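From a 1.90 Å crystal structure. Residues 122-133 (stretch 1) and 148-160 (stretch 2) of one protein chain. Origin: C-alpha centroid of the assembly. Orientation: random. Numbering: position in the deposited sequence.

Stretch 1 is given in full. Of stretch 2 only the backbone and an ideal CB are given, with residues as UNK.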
# COMPACT_ATOMS: atom_id res chain seq x y z
N PHE A 122 35.16 13.64 -7.10
CA PHE A 122 33.94 13.47 -6.30
C PHE A 122 33.88 12.05 -5.74
O PHE A 122 33.62 11.84 -4.55
CB PHE A 122 32.69 13.71 -7.15
CG PHE A 122 31.40 13.60 -6.36
CD1 PHE A 122 30.83 14.72 -5.78
CD2 PHE A 122 30.80 12.35 -6.15
CE1 PHE A 122 29.66 14.62 -4.99
CE2 PHE A 122 29.63 12.24 -5.35
CZ PHE A 122 29.07 13.38 -4.77
N VAL A 123 34.11 11.07 -6.60
CA VAL A 123 34.05 9.67 -6.16
C VAL A 123 35.13 9.41 -5.10
O VAL A 123 34.88 8.76 -4.09
CB VAL A 123 34.21 8.72 -7.36
CG1 VAL A 123 34.38 7.29 -6.90
CG2 VAL A 123 33.00 8.86 -8.26
N ASP A 124 36.33 9.94 -5.34
CA ASP A 124 37.44 9.76 -4.39
C ASP A 124 37.07 10.31 -3.01
O ASP A 124 37.28 9.64 -2.00
CB ASP A 124 38.72 10.44 -4.91
CG ASP A 124 39.84 10.43 -3.89
OD1 ASP A 124 40.05 11.47 -3.22
OD2 ASP A 124 40.51 9.38 -3.74
N LYS A 125 36.53 11.53 -2.94
CA LYS A 125 36.16 12.12 -1.65
C LYS A 125 34.97 11.39 -1.02
O LYS A 125 34.89 11.26 0.20
CB LYS A 125 35.85 13.62 -1.80
CG LYS A 125 37.10 14.47 -1.95
CD LYS A 125 37.93 14.34 -0.67
CE LYS A 125 39.24 15.10 -0.74
NZ LYS A 125 40.06 14.88 0.49
N SER A 126 34.02 10.94 -1.84
CA SER A 126 32.88 10.18 -1.31
C SER A 126 33.40 8.92 -0.62
O SER A 126 33.01 8.60 0.50
CB SER A 126 31.94 9.78 -2.45
OG SER A 126 31.25 10.92 -2.96
N ALA A 127 34.29 8.20 -1.30
CA ALA A 127 34.86 6.96 -0.74
C ALA A 127 35.68 7.28 0.51
O ALA A 127 35.60 6.58 1.52
CB ALA A 127 35.75 6.29 -1.78
N GLU A 128 36.47 8.34 0.45
CA GLU A 128 37.32 8.73 1.58
C GLU A 128 36.48 9.05 2.81
O GLU A 128 36.88 8.77 3.94
CB GLU A 128 38.14 9.96 1.20
CG GLU A 128 39.15 10.39 2.25
CD GLU A 128 39.86 11.67 1.85
OE1 GLU A 128 40.22 11.80 0.66
OE2 GLU A 128 40.07 12.53 2.73
N ASN A 129 35.31 9.64 2.60
CA ASN A 129 34.44 10.04 3.72
C ASN A 129 33.54 8.89 4.19
O ASN A 129 32.76 9.07 5.12
CB ASN A 129 33.65 11.28 3.33
CG ASN A 129 34.48 12.56 3.48
OD1 ASN A 129 34.81 12.94 4.60
ND2 ASN A 129 34.83 13.19 2.36
N GLY A 130 33.66 7.72 3.56
CA GLY A 130 32.89 6.57 4.01
C GLY A 130 31.93 5.80 3.11
O GLY A 130 31.42 4.76 3.51
N MSE A 131 31.69 6.28 1.89
CA MSE A 131 30.73 5.59 1.01
C MSE A 131 31.24 4.20 0.64
O MSE A 131 32.42 4.03 0.32
CB MSE A 131 30.50 6.43 -0.24
CG MSE A 131 29.34 5.96 -1.07
SE MSE A 131 27.77 5.84 0.08
CE MSE A 131 27.64 7.66 0.65
N ASP A 132 30.36 3.20 0.67
CA ASP A 132 30.75 1.81 0.37
C ASP A 132 30.20 1.34 -0.98
O ASP A 132 30.92 0.75 -1.78
CB ASP A 132 30.22 0.85 1.46
CG ASP A 132 30.84 1.09 2.82
OD1 ASP A 132 32.08 1.04 2.93
OD2 ASP A 132 30.08 1.33 3.79
N VAL A 133 28.90 1.57 -1.20
CA VAL A 133 28.26 1.12 -2.44
C VAL A 133 27.81 2.34 -3.25
O VAL A 133 27.15 3.24 -2.73
CB VAL A 133 27.01 0.24 -2.14
CG1 VAL A 133 26.34 -0.19 -3.44
CG2 VAL A 133 27.41 -0.98 -1.31
N UNK A 148 32.89 6.25 -16.69
CA UNK A 148 34.00 6.85 -15.93
C UNK A 148 33.76 6.82 -14.42
O UNK A 148 34.69 6.59 -13.65
CB UNK A 148 34.22 8.30 -16.38
N UNK A 149 32.54 7.10 -13.99
CA UNK A 149 32.23 7.11 -12.55
C UNK A 149 32.50 5.72 -11.96
O UNK A 149 33.07 5.58 -10.88
CB UNK A 149 30.78 7.52 -12.31
N UNK A 150 32.11 4.70 -12.70
CA UNK A 150 32.29 3.33 -12.19
C UNK A 150 33.76 2.93 -12.13
O UNK A 150 34.16 2.17 -11.26
CB UNK A 150 31.53 2.34 -13.07
N UNK A 151 34.57 3.42 -13.07
CA UNK A 151 36.00 3.11 -13.03
C UNK A 151 36.60 3.78 -11.79
O UNK A 151 37.48 3.23 -11.13
CB UNK A 151 36.71 3.58 -14.30
N UNK A 152 36.11 4.98 -11.50
CA UNK A 152 36.59 5.73 -10.33
C UNK A 152 36.19 4.99 -9.05
O UNK A 152 36.92 4.97 -8.06
CB UNK A 152 36.03 7.15 -10.33
N UNK A 153 35.02 4.36 -9.06
CA UNK A 153 34.58 3.62 -7.87
C UNK A 153 35.48 2.40 -7.66
O UNK A 153 35.86 2.09 -6.53
CB UNK A 153 33.12 3.19 -8.01
N UNK A 154 35.83 1.72 -8.75
CA UNK A 154 36.70 0.54 -8.65
C UNK A 154 38.09 0.97 -8.19
O UNK A 154 38.74 0.27 -7.41
CB UNK A 154 36.78 -0.20 -9.99
N UNK A 155 38.55 2.12 -8.66
CA UNK A 155 39.86 2.65 -8.27
C UNK A 155 39.89 2.85 -6.75
O UNK A 155 40.89 2.56 -6.10
CB UNK A 155 40.16 3.96 -9.00
N UNK A 156 38.78 3.33 -6.20
CA UNK A 156 38.69 3.59 -4.76
C UNK A 156 38.50 2.29 -3.99
O UNK A 156 38.46 2.29 -2.76
CB UNK A 156 37.54 4.55 -4.46
N UNK A 157 38.37 1.18 -4.70
CA UNK A 157 38.18 -0.11 -4.06
C UNK A 157 36.79 -0.32 -3.48
O UNK A 157 36.59 -1.17 -2.61
CB UNK A 157 39.22 -0.28 -2.95
N UNK A 158 35.81 0.43 -3.97
CA UNK A 158 34.44 0.32 -3.46
C UNK A 158 33.58 -0.53 -4.40
O UNK A 158 34.05 -1.00 -5.43
CB UNK A 158 33.82 1.71 -3.29
N UNK A 159 32.32 -0.71 -4.02
CA UNK A 159 31.38 -1.54 -4.79
C UNK A 159 30.66 -0.70 -5.84
O UNK A 159 29.94 0.24 -5.50
CB UNK A 159 30.36 -2.21 -3.86
N UNK A 160 30.83 -1.06 -7.11
CA UNK A 160 30.19 -0.30 -8.20
C UNK A 160 28.93 -1.04 -8.65
O UNK A 160 28.99 -2.17 -9.13
CB UNK A 160 31.15 -0.11 -9.38

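Two helices run side by side, their axes 9.1 Å apart at closest approach, their directions 38° apart, and each leads through a turn toward a strand.

Position 148 has nothing of stretch 1 near its CB, so this contact leaves it free; it is His148. At 149 the CB points sideways, 4.8 Å from Val123 CG2. A small or modest apolar residue would suit, and Ala149 is found. Positions 150 and 151 are unconstrained from this side, 150 pointing away; they are Met150, a selenomethionine, and Ala151.

Position 152 is tight. Its CB points toward stretch 1 and lies 3.8 Å from Val123 CG1. Alanine or glycine fits most readily, and Ala152 packs its CB on that valine methyl. At 153 the CB goes sideways, 4.4 Å from Val123 CG1, leaving room for a branched or longer apolar chain to reach the same methyl. The residue is Val153, whose CG2 lies 3.7 Å from Val123 CG1, so CG1 of Val123 touches two successive residues.

Position 154 points away, and any side chain would suit this contact; it is Lys154. Position 155 points toward stretch 1 but finds nothing within 5.5 Å, so a long polar chain is acceptable; it is Lys155.

At 156 the CB points toward stretch 1 and sits 3.7 Å from Ala127 CB, again favouring a small residue. Ala156 packs there. Position 157 has phi 74°, which favours glycine. Gly157 closes the helix in a Schellman motif, its N bonding to Lys154 O while the N of 158 bonds to Val153 O.

Position 158 points toward stretch 1, its CB 3.4 Å from Asp132 O, with the Asp132 carboxylate farther out. A long chain, apolar along its stem and polar or positive at its tip, would suit. Lys158 lays its CG 3.9 Å from Ala127 CB. Its NZ stays 4.4 Å from Asp132 OD1, beyond a salt bridge, and a water joins them, donating to OD1 at 2.6 Å and accepting from NZ at 3.3 Å.

At 159 a parallel bridge pairs the backbone with Val133, and the 159 N donates to Asp132 O at 3.0 Å. The CB lies on the same sheet face as Val133, 4.1 Å from its CG2; a beta-branched or aromatic residue would suit. His159 brings CD2 to 3.9 Å from Val133 CG1, while its NE2 is bonded elsewhere. Position 160 points away and is equally free; it is Ala160.

Stretch 2 148-160: HAMAAVKKAGKHA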
# COMPACT_ATOMS: atom_id res chain seq x y z
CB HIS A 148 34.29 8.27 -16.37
CG HIS A 148 35.62 8.77 -15.90
ND1 HIS A 148 36.81 8.25 -16.37
CD2 HIS A 148 35.96 9.68 -14.96
CE1 HIS A 148 37.82 8.82 -15.73
NE2 HIS A 148 37.33 9.69 -14.87
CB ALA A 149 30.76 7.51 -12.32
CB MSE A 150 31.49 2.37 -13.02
CG MSE A 150 30.04 2.66 -12.81
SE MSE A 150 29.12 1.06 -12.96
CE MSE A 150 28.82 1.33 -14.77
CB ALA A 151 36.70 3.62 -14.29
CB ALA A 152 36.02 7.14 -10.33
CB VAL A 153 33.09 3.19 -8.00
CG1 VAL A 153 32.71 2.23 -6.88
CG2 VAL A 153 32.20 4.43 -7.95
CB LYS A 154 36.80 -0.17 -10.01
CG LYS A 154 35.47 -0.68 -10.55
CD LYS A 154 34.79 -1.62 -9.55
CE LYS A 154 35.66 -2.83 -9.24
NZ LYS A 154 35.09 -3.70 -8.17
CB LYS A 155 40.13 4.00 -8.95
CG LYS A 155 41.46 4.63 -8.54
CD LYS A 155 41.67 6.02 -9.14
CE LYS A 155 41.64 5.98 -10.67
NZ LYS A 155 42.06 7.29 -11.26
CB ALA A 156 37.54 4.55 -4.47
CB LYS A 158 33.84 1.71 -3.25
CG LYS A 158 34.69 2.56 -2.29
CD LYS A 158 34.90 1.86 -0.96
CE LYS A 158 35.76 2.70 -0.02
NZ LYS A 158 36.05 2.01 1.28
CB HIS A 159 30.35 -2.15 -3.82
CG HIS A 159 29.38 -3.09 -4.47
ND1 HIS A 159 29.34 -4.44 -4.16
CD2 HIS A 159 28.41 -2.89 -5.39
CE1 HIS A 159 28.39 -5.02 -4.87
NE2 HIS A 159 27.81 -4.10 -5.62
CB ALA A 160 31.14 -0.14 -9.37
O HOH W 1 33.81 -0.39 1.56
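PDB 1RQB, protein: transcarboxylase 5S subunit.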